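Local structure of F-actin-capping protein subunit alpha (Plasmodium berghei, 7A0H) at residues V253-E256 and C257-V261; V261-D264 and L265-I269. The protein probably binds the fast-growing barbed ends of actin filaments as a homodimer and blocks subunit exchange there, without severing the filament. All blocks are in the same frame, centred on the assembly; numbering follows the deposited sequence. Where two conformers were deposited one is given.

How the contacts relate
Contact 1 (253-256 with 257-261) and contact 2 (261-264 with 265-269) are consecutive pieces of one helix, 243-266, with centres 12 Å apart, and Val-261 closes the first and opens the second. In contact 1 the helix lies against the five-stranded antiparallel sheet, touching strands 187-200, 206-220 and 223-238, with helix 112-131 beside it. Contact 2, at about 21 Å from the centre of the chain against about 17 Å for contact 1, follows the helix to its C-terminal end and into strand 268-270, which pairs with 283-285. The helix packs on its own sheet while already touching the second subunit in contact 1, and this touch widens toward its C-terminal end.

Contact 1 of 2, residues V253-E256 and C257-V261; sequences VIRE and CENDV
Ile-254 lays its CG2 branch alongside the carboxylate end of Glu-258 one helical turn on, CG2 lying 4.0 Å from OE2, and the two side chains point the same way. Glu-258 has CG anti to its carbonyl carbon (chi1 -69°) and an extended chain beyond, which carries the carboxylate past that methyl. There OE1 accepts from the hydroxyls of Tyr-127 and Tyr-132 and OE2 bonds Ser-194, so three hydrogen bonds hold this buried group. On the sheet-facing side, Val-253 CG1 meets Cys-257 SG at 3.9 Å, and the Cys-257 side chain also packs on Trp-196 and Phe-233. Arg-255 and Asn-259 run side by side, the aliphatic CG of the arginine making the contact, 4.0 Å from Asn-259 ND2; Arg-255 NH1 bonds Tyr-131, while Asn-259 OD1 has a weak hydrogen bond to His-289 of the second subunit. Regular i to i+4 bonding underlies these pairs: Cys-257 N reaches Val-253 O at 2.8 Å, nearly straight at 170°. Helix 243-266 thus sets an apolar strip against the sheet and brings Asn-259 to the partner subunit. The three hydroxyl partners of Glu-258 would probably favour an ionised carboxylate despite its burial.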
loop_
_atom_site.group_PDB
_atom_site.type_symbol
_atom_site.label_atom_id
_atom_site.label_comp_id
_atom_site.label_asym_id
_atom_site.label_seq_id
_atom_site.Cartn_x
_atom_site.Cartn_y
_atom_site.Cartn_z
ATOM N N VAL A 253 27.804 7.642 -16.955
ATOM C CA VAL A 253 26.376 7.960 -17.083
ATOM C C VAL A 253 25.546 7.394 -15.919
ATOM O O VAL A 253 24.589 8.016 -15.444
ATOM C CB VAL A 253 25.860 7.365 -18.396
ATOM C CG1 VAL A 253 24.357 7.585 -18.458
ATOM C CG2 VAL A 253 26.519 7.983 -19.607
ATOM N N ILE A 254 25.818 6.166 -15.517
ATOM C CA ILE A 254 25.177 5.606 -14.334
ATOM C C ILE A 254 25.485 6.463 -13.117
ATOM O O ILE A 254 24.585 6.762 -12.308
ATOM C CB ILE A 254 25.618 4.135 -14.133
ATOM C CG1 ILE A 254 24.941 3.234 -15.177
ATOM C CG2 ILE A 254 25.260 3.642 -12.767
ATOM C CD1 ILE A 254 25.674 1.928 -15.331
ATOM N N ARG A 255 26.763 6.884 -12.966
ATOM C CA ARG A 255 27.128 7.748 -11.833
ATOM C C ARG A 255 26.253 9.009 -11.801
ATOM O O ARG A 255 25.709 9.400 -10.760
ATOM C CB ARG A 255 28.629 8.108 -11.899
ATOM C CG ARG A 255 29.086 9.180 -10.876
ATOM C CD ARG A 255 30.628 9.375 -10.847
ATOM N NE ARG A 255 31.146 9.681 -12.192
ATOM C CZ ARG A 255 32.390 9.475 -12.567
ATOM N NH1 ARG A 255 33.285 8.995 -11.671
ATOM N NH2 ARG A 255 32.720 9.753 -13.818
ATOM N N GLU A 256 26.025 9.597 -12.963
ATOM C CA GLU A 256 25.261 10.837 -13.038
ATOM C C GLU A 256 23.776 10.597 -12.848
ATOM O O GLU A 256 23.071 11.412 -12.224
ATOM C CB GLU A 256 25.505 11.452 -14.420
ATOM C CG GLU A 256 25.033 12.860 -14.581
ATOM C CD GLU A 256 24.755 13.242 -16.046
ATOM O OE1 GLU A 256 24.845 12.354 -16.942
ATOM O OE2 GLU A 256 24.381 14.428 -16.274
ATOM N N CYS A 257 23.243 9.574 -13.499
ATOM C CA CYS A 257 21.805 9.278 -13.297
ATOM C C CYS A 257 21.485 8.949 -11.834
ATOM O O CYS A 257 20.458 9.404 -11.297
ATOM C CB CYS A 257 21.429 8.174 -14.261
ATOM S SG CYS A 257 21.493 8.745 -16.011
ATOM N N GLU A 258 22.399 8.318 -11.111
ATOM C CA GLU A 258 22.085 8.001 -9.719
ATOM C C GLU A 258 22.156 9.259 -8.890
ATOM O O GLU A 258 21.353 9.465 -7.972
ATOM C CB GLU A 258 23.012 6.894 -9.217
ATOM C CG GLU A 258 22.681 5.438 -9.954
ATOM C CD GLU A 258 23.252 4.235 -9.229
ATOM O OE1 GLU A 258 24.123 4.423 -8.381
ATOM O OE2 GLU A 258 22.902 3.106 -9.521
ATOM N N ASN A 259 23.097 10.136 -9.233
ATOM C CA ASN A 259 23.143 11.468 -8.625
ATOM C C ASN A 259 21.848 12.232 -8.889
ATOM O O ASN A 259 21.377 12.967 -8.036
ATOM C CB ASN A 259 24.327 12.300 -9.233
ATOM C CG ASN A 259 25.658 12.040 -8.537
ATOM O OD1 ASN A 259 25.677 11.805 -7.328
ATOM N ND2 ASN A 259 26.793 12.105 -9.305
ATOM N N ASP A 260 21.282 12.098 -10.086
ATOM C CA ASP A 260 20.055 12.837 -10.414
ATOM C C ASP A 260 18.868 12.353 -9.569
ATOM O O ASP A 260 18.017 13.166 -9.178
ATOM C CB ASP A 260 19.831 12.720 -11.935
ATOM C CG ASP A 260 18.586 13.498 -12.450
ATOM O OD1 ASP A 260 18.305 14.657 -12.009
ATOM O OD2 ASP A 260 17.902 12.938 -13.366
ATOM N N VAL A 261 18.807 11.045 -9.235
ATOM C CA VAL A 261 17.724 10.545 -8.365
ATOM C C VAL A 261 17.930 11.059 -6.943
ATOM O O VAL A 261 16.988 11.507 -6.268
ATOM C CB VAL A 261 17.668 8.992 -8.396
ATOM C CG1 VAL A 261 16.747 8.447 -7.271
ATOM C CG2 VAL A 261 17.203 8.467 -9.753
#

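Contact 2 of 2, residues V261-D264 and L265-I269; sequences VLYD and LNHLI
Tyr-263 and His-267 form an offset stack, ring centroids 3.8 Å apart and planes at 25°. His-267 ND1 sits over the centre of one face of the phenol, Tyr-263 CZ over one face of the imidazole, and Asp-264 OD1 lies in plane at the tyrosine edge. The pair marks the C-terminal end of helix 243-266, where the i to i+4 backbone bonds give way to a hydrogen bond from the His-267 side chain. Tyr-263 O accepts from His-267 ND1 at 2.7 Å, with only a weak bond from the backbone N of the same residue; that N also donates to Asp-264 O. With CG anti to its carbonyl carbon (chi1 -66°), His-267 folds its imidazole back over the last turn, so one side chain both stacks on the tyrosine ring and bonds the tyrosine carbonyl. This grip fixes the imidazole's rotation and indicates a proton on ND1.

Just before it, the backbone bonding is still regular, with Leu-265 N on Val-261 O and Asn-266 N on Leu-262 O. Val-261 CG1 lies alongside Leu-265, 4.0 Å from CG, both side chains pointing the same way. Leu-262 instead crosses Asn-266 at an angle, its CD2 directed at the amide end.

Much of this turn faces the second subunit: Leu-262 packs on its Leu-286, Leu-265 on its Ile-284, and Leu-265 O accepts from its Arg-281. Within the chain, Asp-264 forms a salt bridge with Lys-231, and Ile-269 pairs through its backbone with Ile-284, leading the helix into the short two-stranded sheet. At the turn between them, Leu-268 bends its side chain back until CG is 3.4 Å from Asp-264 O.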
loop_
_atom_site.group_PDB
_atom_site.type_symbol
_atom_site.label_atom_id
_atom_site.label_comp_id
_atom_site.label_asym_id
_atom_site.label_seq_id
_atom_site.Cartn_x
_atom_site.Cartn_y
_atom_site.Cartn_z
ATOM N N VAL A 261 18.807 11.045 -9.235
ATOM C CA VAL A 261 17.724 10.545 -8.365
ATOM C C VAL A 261 17.930 11.059 -6.943
ATOM O O VAL A 261 16.988 11.507 -6.268
ATOM C CB VAL A 261 17.668 8.992 -8.396
ATOM C CG1 VAL A 261 16.747 8.447 -7.271
ATOM C CG2 VAL A 261 17.203 8.467 -9.753
ATOM N N LEU A 262 19.176 11.033 -6.481
ATOM C CA LEU A 262 19.489 11.586 -5.173
ATOM C C LEU A 262 19.005 13.006 -5.091
ATOM O O LEU A 262 18.381 13.420 -4.111
ATOM C CB LEU A 262 20.983 11.546 -4.950
ATOM C CG LEU A 262 21.471 11.823 -3.549
ATOM C CD1 LEU A 262 22.943 11.464 -3.415
ATOM C CD2 LEU A 262 21.263 13.267 -3.247
ATOM N N TYR A 263 19.231 13.755 -6.140
ATOM C CA TYR A 263 18.786 15.132 -6.129
ATOM C C TYR A 263 17.269 15.186 -6.091
ATOM O O TYR A 263 16.703 15.981 -5.349
ATOM C CB TYR A 263 19.330 15.842 -7.352
ATOM C CG TYR A 263 18.754 17.214 -7.478
ATOM C CD1 TYR A 263 19.388 18.325 -6.932
ATOM C CD2 TYR A 263 17.545 17.400 -8.148
ATOM C CE1 TYR A 263 18.830 19.601 -7.084
ATOM C CE2 TYR A 263 16.972 18.637 -8.284
ATOM C CZ TYR A 263 17.607 19.747 -7.741
ATOM O OH TYR A 263 16.994 20.966 -7.890
ATOM N N ASP A 264 16.608 14.350 -6.905
ATOM C CA ASP A 264 15.147 14.321 -6.925
ATOM C C ASP A 264 14.543 14.006 -5.570
ATOM O O ASP A 264 13.575 14.633 -5.153
ATOM C CB ASP A 264 14.675 13.276 -7.916
ATOM C CG ASP A 264 14.782 13.741 -9.299
ATOM O OD1 ASP A 264 14.811 14.972 -9.462
ATOM O OD2 ASP A 264 14.756 12.890 -10.210
ATOM N N LEU A 265 15.083 13.017 -4.884
ATOM C CA LEU A 265 14.523 12.549 -3.631
ATOM C C LEU A 265 14.759 13.579 -2.551
ATOM O O LEU A 265 13.896 13.807 -1.673
ATOM C CB LEU A 265 15.140 11.195 -3.274
ATOM C CG LEU A 265 14.731 10.027 -4.159
ATOM C CD1 LEU A 265 15.020 8.663 -3.537
ATOM C CD2 LEU A 265 13.289 10.134 -4.444
ATOM N N ASN A 266 15.947 14.184 -2.576
ATOM C CA ASN A 266 16.268 15.280 -1.673
ATOM C C ASN A 266 15.435 16.543 -1.919
ATOM O O ASN A 266 15.487 17.463 -1.078
ATOM C CB ASN A 266 17.773 15.640 -1.759
ATOM C CG ASN A 266 18.657 14.668 -0.945
ATOM O OD1 ASN A 266 18.168 13.806 -0.202
ATOM N ND2 ASN A 266 19.957 14.841 -1.052
ATOM N N HIS A 267 14.718 16.668 -3.049
ATOM C CA HIS A 267 13.832 17.827 -3.248
ATOM C C HIS A 267 12.332 17.504 -3.273
ATOM O O HIS A 267 11.540 18.283 -3.829
ATOM C CB HIS A 267 14.237 18.571 -4.518
ATOM C CG HIS A 267 15.585 19.209 -4.412
ATOM N ND1 HIS A 267 16.749 18.476 -4.334
ATOM C CD2 HIS A 267 15.943 20.504 -4.247
ATOM C CE1 HIS A 267 17.778 19.295 -4.199
ATOM N NE2 HIS A 267 17.314 20.530 -4.153
ATOM N N LEU A 268 11.930 16.349 -2.765
ATOM C CA LEU A 268 10.519 16.079 -2.570
ATOM C C LEU A 268 10.060 16.812 -1.330
ATOM O O LEU A 268 10.797 16.881 -0.344
ATOM C CB LEU A 268 10.290 14.591 -2.371
ATOM C CG LEU A 268 10.669 13.795 -3.610
ATOM C CD1 LEU A 268 10.458 12.387 -3.303
ATOM C CD2 LEU A 268 9.835 14.219 -4.775
ATOM N N ILE A 269 8.839 17.351 -1.363
ATOM C CA ILE A 269 8.238 17.916 -0.163
ATOM C C ILE A 269 6.818 17.420 0.033
ATOM O O ILE A 269 6.198 16.822 -0.854
ATOM C CB ILE A 269 8.266 19.450 -0.237
ATOM C CG1 ILE A 269 7.206 19.893 -1.236
ATOM C CG2 ILE A 269 9.696 19.869 -0.702
ATOM C CD1 ILE A 269 6.977 21.354 -1.296
#